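Foldase protein PrsA (Bacillus subtilis, PDB 4WO7) assists the folding of secreted proteins outside the cell after their translocation and has peptidyl-prolyl cis-trans isomerase activity. Local coordinates at residues Leu46-Lys60 / Val88-Asn101. Sequence-based numbering, arbitrary orientation.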
loop_
_atom_site.group_PDB
_atom_site.type_symbol
_atom_site.label_atom_id
_atom_site.label_comp_id
_atom_site.label_asym_id
_atom_site.label_seq_id
_atom_site.Cartn_x
_atom_site.Cartn_y
_atom_site.Cartn_z
ATOM N N LEU A 46 25.592 7.169 8.571
ATOM C CA LEU A 46 25.759 5.824 9.117
ATOM C C LEU A 46 27.000 5.101 8.571
ATOM O O LEU A 46 27.650 4.354 9.301
ATOM C CB LEU A 46 24.513 4.977 8.857
ATOM C CG LEU A 46 23.249 5.490 9.552
ATOM C CD1 LEU A 46 22.060 4.598 9.248
ATOM C CD2 LEU A 46 23.447 5.635 11.053
ATOM N N ASP A 47 27.343 5.317 7.303
ATOM C CA ASP A 47 28.508 4.640 6.733
ATOM C C ASP A 47 29.792 5.096 7.392
ATOM O O ASP A 47 30.781 4.364 7.432
ATOM C CB ASP A 47 28.619 4.895 5.230
ATOM C CG ASP A 47 29.775 4.138 4.595
ATOM O OD1 ASP A 47 30.037 2.984 5.001
ATOM O OD2 ASP A 47 30.422 4.701 3.686
ATOM N N LYS A 48 29.767 6.310 7.919
ATOM C CA LYS A 48 30.921 6.858 8.609
ATOM C C LYS A 48 30.997 6.346 10.049
ATOM O O LYS A 48 32.087 6.160 10.595
ATOM C CB LYS A 48 30.891 8.384 8.555
ATOM C CG LYS A 48 32.107 9.036 9.172
ATOM C CD LYS A 48 32.097 10.520 8.902
ATOM C CE LYS A 48 33.359 11.181 9.410
ATOM N NZ LYS A 48 33.397 12.620 9.044
ATOM N N LYS A 49 29.835 6.125 10.659
ATOM C CA LYS A 49 29.779 5.631 12.032
ATOM C C LYS A 49 29.987 4.127 12.070
ATOM O O LYS A 49 30.962 3.644 12.644
ATOM C CB LYS A 49 28.441 6.000 12.676
ATOM C CG LYS A 49 28.312 5.634 14.153
ATOM C CD LYS A 49 27.127 6.349 14.785
ATOM C CE LYS A 49 27.067 6.091 16.281
ATOM N NZ LYS A 49 25.947 6.816 16.947
ATOM N N TYR A 50 29.062 3.387 11.467
ATOM C CA TYR A 50 29.158 1.939 11.445
ATOM C C TYR A 50 29.910 1.576 10.188
ATOM O O TYR A 50 29.901 2.340 9.221
ATOM C CB TYR A 50 27.778 1.301 11.473
ATOM C CG TYR A 50 26.960 1.846 12.599
ATOM C CD1 TYR A 50 27.064 1.326 13.879
ATOM C CD2 TYR A 50 26.115 2.918 12.390
ATOM C CE1 TYR A 50 26.328 1.847 14.913
ATOM C CE2 TYR A 50 25.377 3.446 13.410
ATOM C CZ TYR A 50 25.488 2.914 14.674
ATOM O OH TYR A 50 24.740 3.456 15.688
ATOM N N LYS A 51 30.559 0.420 10.188
ATOM C CA LYS A 51 31.299 0.006 9.012
ATOM C C LYS A 51 30.792 -1.325 8.511
ATOM O O LYS A 51 30.698 -2.299 9.258
ATOM C CB LYS A 51 32.794 -0.072 9.314
ATOM C CG LYS A 51 33.451 1.280 9.540
ATOM C CD LYS A 51 33.553 2.063 8.239
ATOM C CE LYS A 51 33.760 3.545 8.491
ATOM N NZ LYS A 51 35.064 3.798 9.166
ATOM N N VAL A 52 30.491 -1.343 7.219
ATOM C CA VAL A 52 29.949 -2.511 6.551
ATOM C C VAL A 52 30.855 -2.926 5.408
ATOM O O VAL A 52 31.154 -2.137 4.513
ATOM C CB VAL A 52 28.524 -2.226 6.029
ATOM C CG1 VAL A 52 28.023 -3.344 5.124
ATOM C CG2 VAL A 52 27.572 -1.976 7.200
ATOM N N SER A 53 31.288 -4.178 5.463
ATOM C CA SER A 53 32.162 -4.749 4.458
ATOM C C SER A 53 31.366 -5.513 3.414
ATOM O O SER A 53 30.222 -5.898 3.649
ATOM C CB SER A 53 33.190 -5.660 5.122
ATOM O OG SER A 53 32.551 -6.715 5.822
ATOM N N ASP A 54 31.972 -5.710 2.252
ATOM C CA ASP A 54 31.351 -6.486 1.187
ATOM C C ASP A 54 31.068 -7.923 1.643
ATOM O O ASP A 54 30.236 -8.610 1.051
ATOM C CB ASP A 54 32.220 -6.462 -0.071
ATOM C CG ASP A 54 32.392 -5.059 -0.629
ATOM O OD1 ASP A 54 33.221 -4.292 -0.094
ATOM O OD2 ASP A 54 31.694 -4.720 -1.608
ATOM N N LYS A 55 31.769 -8.383 2.679
ATOM C CA LYS A 55 31.484 -9.694 3.259
ATOM C C LYS A 55 30.064 -9.694 3.790
ATOM O O LYS A 55 29.279 -10.608 3.533
ATOM C CB LYS A 55 32.453 -10.015 4.407
ATOM C CG LYS A 55 32.172 -11.339 5.139
ATOM C CD LYS A 55 32.974 -11.453 6.440
ATOM C CE LYS A 55 32.739 -12.791 7.143
ATOM N NZ LYS A 55 33.560 -12.943 8.381
ATOM N N GLU A 56 29.758 -8.647 4.544
ATOM C CA GLU A 56 28.452 -8.452 5.151
ATOM C C GLU A 56 27.365 -8.205 4.106
ATOM O O GLU A 56 26.247 -8.707 4.226
ATOM C CB GLU A 56 28.527 -7.290 6.135
ATOM C CG GLU A 56 29.445 -7.577 7.312
ATOM C CD GLU A 56 29.653 -6.373 8.207
ATOM O OE1 GLU A 56 28.922 -6.240 9.209
ATOM O OE2 GLU A 56 30.563 -5.570 7.914
ATOM N N ILE A 57 27.697 -7.413 3.091
ATOM C CA ILE A 57 26.745 -7.067 2.041
ATOM C C ILE A 57 26.231 -8.293 1.295
ATOM O O ILE A 57 25.023 -8.465 1.131
ATOM C CB ILE A 57 27.374 -6.079 1.022
ATOM C CG1 ILE A 57 27.552 -4.705 1.671
ATOM C CG2 ILE A 57 26.513 -5.948 -0.239
ATOM C CD1 ILE A 57 28.382 -3.728 0.855
ATOM N N ASP A 58 27.150 -9.137 0.844
ATOM C CA ASP A 58 26.794 -10.316 0.064
ATOM C C ASP A 58 25.883 -11.273 0.839
ATOM O O ASP A 58 24.963 -11.850 0.269
ATOM C CB ASP A 58 28.066 -11.035 -0.399
ATOM C CG ASP A 58 28.752 -10.317 -1.552
ATOM O OD1 ASP A 58 28.579 -9.085 -1.673
ATOM O OD2 ASP A 58 29.474 -10.978 -2.330
ATOM N N ASN A 59 26.138 -11.441 2.133
ATOM C CA ASN A 59 25.317 -12.314 2.976
ATOM C C ASN A 59 23.826 -11.962 3.013
ATOM O O ASN A 59 22.975 -12.848 2.915
ATOM C CB ASN A 59 25.874 -12.315 4.402
ATOM C CG ASN A 59 27.178 -13.084 4.514
ATOM O OD1 ASN A 59 27.739 -13.520 3.507
ATOM N ND2 ASN A 59 27.683 -13.229 5.732
ATOM N N LYS A 60 23.504 -10.679 3.158
ATOM C CA LYS A 60 22.104 -10.265 3.221
ATOM C C LYS A 60 21.539 -10.220 1.796
ATOM O O LYS A 60 20.331 -10.326 1.596
ATOM C CB LYS A 60 21.963 -8.909 3.915
ATOM C CG LYS A 60 20.902 -8.875 5.036
ATOM C CD LYS A 60 19.474 -9.181 4.604
ATOM C CE LYS A 60 18.565 -9.276 5.834
ATOM N NZ LYS A 60 17.120 -9.401 5.497
ATOM N N VAL A 88 21.078 -2.645 -0.205
ATOM C CA VAL A 88 21.350 -3.635 0.821
ATOM C C VAL A 88 22.276 -3.041 1.872
ATOM O O VAL A 88 22.090 -3.269 3.067
ATOM C CB VAL A 88 21.961 -4.915 0.212
ATOM C CG1 VAL A 88 22.590 -5.798 1.292
ATOM C CG2 VAL A 88 20.898 -5.681 -0.568
ATOM N N LYS A 89 23.278 -2.287 1.426
ATOM C CA LYS A 89 24.201 -1.648 2.349
ATOM C C LYS A 89 23.437 -0.695 3.258
ATOM O O LYS A 89 23.701 -0.617 4.456
ATOM C CB LYS A 89 25.311 -0.900 1.601
ATOM C CG LYS A 89 26.314 -0.240 2.542
ATOM C CD LYS A 89 27.444 0.466 1.814
ATOM C CE LYS A 89 28.464 0.983 2.815
ATOM N NZ LYS A 89 29.522 1.817 2.191
ATOM N N TYR A 90 22.476 0.018 2.678
ATOM C CA TYR A 90 21.660 0.953 3.437
ATOM C C TYR A 90 20.829 0.235 4.496
ATOM O O TYR A 90 20.758 0.694 5.635
ATOM C CB TYR A 90 20.757 1.759 2.502
ATOM C CG TYR A 90 19.804 2.689 3.218
ATOM C CD1 TYR A 90 20.272 3.639 4.115
ATOM C CD2 TYR A 90 18.438 2.638 2.975
ATOM C CE1 TYR A 90 19.407 4.492 4.768
ATOM C CE2 TYR A 90 17.563 3.499 3.618
ATOM C CZ TYR A 90 18.057 4.423 4.512
ATOM O OH TYR A 90 17.202 5.280 5.162
ATOM N N GLU A 91 20.217 -0.894 4.142
ATOM C CA GLU A 91 19.447 -1.656 5.123
ATOM C C GLU A 91 20.350 -2.147 6.259
ATOM O O GLU A 91 19.993 -2.046 7.433
ATOM C CB GLU A 91 18.727 -2.845 4.478
ATOM C CG GLU A 91 17.784 -3.557 5.449
ATOM C CD GLU A 91 17.033 -4.718 4.818
ATOM O OE1 GLU A 91 17.676 -5.564 4.158
ATOM O OE2 GLU A 91 15.799 -4.795 4.996
ATOM N N LEU A 92 21.517 -2.680 5.910
ATOM C CA LEU A 92 22.441 -3.197 6.914
ATOM C C LEU A 92 22.897 -2.075 7.846
ATOM O O LEU A 92 23.050 -2.286 9.048
ATOM C CB LEU A 92 23.657 -3.869 6.263
ATOM C CG LEU A 92 23.417 -5.164 5.476
ATOM C CD1 LEU A 92 24.684 -5.621 4.762
ATOM C CD2 LEU A 92 22.912 -6.273 6.385
ATOM N N LEU A 93 23.117 -0.888 7.289
ATOM C CA LEU A 93 23.482 0.273 8.102
ATOM C C LEU A 93 22.378 0.667 9.079
ATOM O O LEU A 93 22.635 0.869 10.266
ATOM C CB LEU A 93 23.818 1.473 7.220
ATOM C CG LEU A 93 25.163 1.408 6.495
ATOM C CD1 LEU A 93 25.240 2.523 5.469
ATOM C CD2 LEU A 93 26.323 1.514 7.478
ATOM N N THR A 94 21.151 0.777 8.581
ATOM C CA THR A 94 20.025 1.168 9.426
ATOM C C THR A 94 19.776 0.092 10.484
ATOM O O THR A 94 19.259 0.369 11.569
ATOM C CB THR A 94 18.739 1.400 8.599
ATOM O OG1 THR A 94 18.460 0.233 7.814
ATOM C CG2 THR A 94 18.903 2.601 7.668
ATOM N N GLN A 95 20.154 -1.139 10.156
ATOM C CA GLN A 95 20.025 -2.250 11.088
ATOM C C GLN A 95 21.041 -2.107 12.218
ATOM O O GLN A 95 20.725 -2.306 13.393
ATOM C CB GLN A 95 20.225 -3.578 10.360
ATOM C CG GLN A 95 19.002 -4.045 9.608
ATOM C CD GLN A 95 17.923 -4.560 10.532
ATOM O OE1 GLN A 95 18.138 -5.501 11.299
ATOM N NE2 GLN A 95 16.766 -3.916 10.496
ATOM N N LYS A 96 22.267 -1.759 11.847
ATOM C CA LYS A 96 23.344 -1.612 12.812
ATOM C C LYS A 96 23.055 -0.423 13.717
ATOM O O LYS A 96 23.315 -0.469 14.921
ATOM C CB LYS A 96 24.697 -1.464 12.112
ATOM C CG LYS A 96 25.274 -2.790 11.631
ATOM C CD LYS A 96 26.716 -2.650 11.171
ATOM C CE LYS A 96 27.407 -3.999 11.118
ATOM N NZ LYS A 96 28.828 -3.863 10.707
ATOM N N ALA A 97 22.519 0.643 13.127
ATOM C CA ALA A 97 22.131 1.825 13.880
ATOM C C ALA A 97 21.057 1.471 14.899
ATOM O O ALA A 97 21.117 1.914 16.043
ATOM C CB ALA A 97 21.622 2.917 12.946
ATOM N N ALA A 98 20.080 0.671 14.480
ATOM C CA ALA A 98 18.989 0.262 15.360
ATOM C C ALA A 98 19.446 -0.628 16.519
ATOM O O ALA A 98 18.969 -0.495 17.643
ATOM C CB ALA A 98 17.931 -0.465 14.554
ATOM N N LYS A 99 20.365 -1.541 16.239
ATOM C CA LYS A 99 20.883 -2.423 17.277
ATOM C C LYS A 99 21.590 -1.627 18.373
ATOM O O LYS A 99 21.441 -1.927 19.556
ATOM C CB LYS A 99 21.813 -3.475 16.675
ATOM C CG LYS A 99 21.069 -4.665 16.083
ATOM C CD LYS A 99 21.963 -5.518 15.201
ATOM C CE LYS A 99 21.175 -6.653 14.565
ATOM N NZ LYS A 99 22.023 -7.484 13.673
ATOM N N ASP A 100 22.363 -0.617 17.987
ATOM C CA ASP A 100 23.087 0.185 18.973
ATOM C C ASP A 100 22.164 1.122 19.757
ATOM O O ASP A 100 22.469 1.483 20.896
ATOM C CB ASP A 100 24.204 0.994 18.308
ATOM C CG ASP A 100 25.432 0.153 18.014
ATOM O OD1 ASP A 100 25.285 -0.922 17.390
ATOM O OD2 ASP A 100 26.545 0.563 18.418
ATOM N N ASN A 101 21.044 1.513 19.153
ATOM C CA ASN A 101 20.188 2.552 19.725
ATOM C C ASN A 101 18.881 2.016 20.317
ATOM O O ASN A 101 18.275 2.665 21.170
ATOM C CB ASN A 101 19.874 3.598 18.656
ATOM C CG ASN A 101 21.065 4.477 18.337
ATOM O OD1 ASN A 101 21.196 5.582 18.861
ATOM N ND2 ASN A 101 21.963 3.968 17.505
#
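Leu46 and Ile57 bring their backbones closest to helix 88-101: Leu46 CA lies 6.1 Å from Leu93 CA, and Ile57 CA 6.0 Å from Lys89 CA. Between them the chain leaves one helix at Tyr50 and enters the next after Ser53; helix 54-60 crosses 88-101 at 103°, the axes 9.5 Å apart. Leu93 packs against the end of the first helix and the linker: its CB meets Leu46 CB, while its CD2 lies 3.7 Å from Val52 CG2. Leu92 sends CD1 to Ile57 CA and CD2 to Lys60 CG. This packing of two linked helices on a third lies in the mainly helical part of PrsA, apart from the antiparallel sheet of the isomerase fold, and helix 231-244 adds Val241 against Leu46. With CG anti to its carbonyl carbon (chi1 -52°), the Tyr50 ring has the Lys96-Ala97 peptide over one face, toward the rim, and Asp100 OD2 in plane at its edge. Extended past the ring, Lys96 gives NZ to Lys51 O (2.8 Å), from above the carbonyl plane, and to the syn lone pair of Glu56 OE1 (2.8 Å). Glu56 OE2 accepts from Ser53 N (2.9 Å) and OG, joining the N-cap residue to the salt bridge. Replacing Glu56 by alanine removes the carboxylate, which would probably leave the Lys96 ammonium without its countercharge and Ser53 N and OG without their shared acceptor. Lys89 NZ forms a salt bridge with Asp47 OD1 (3.1 Å), its hydrogen bond weak.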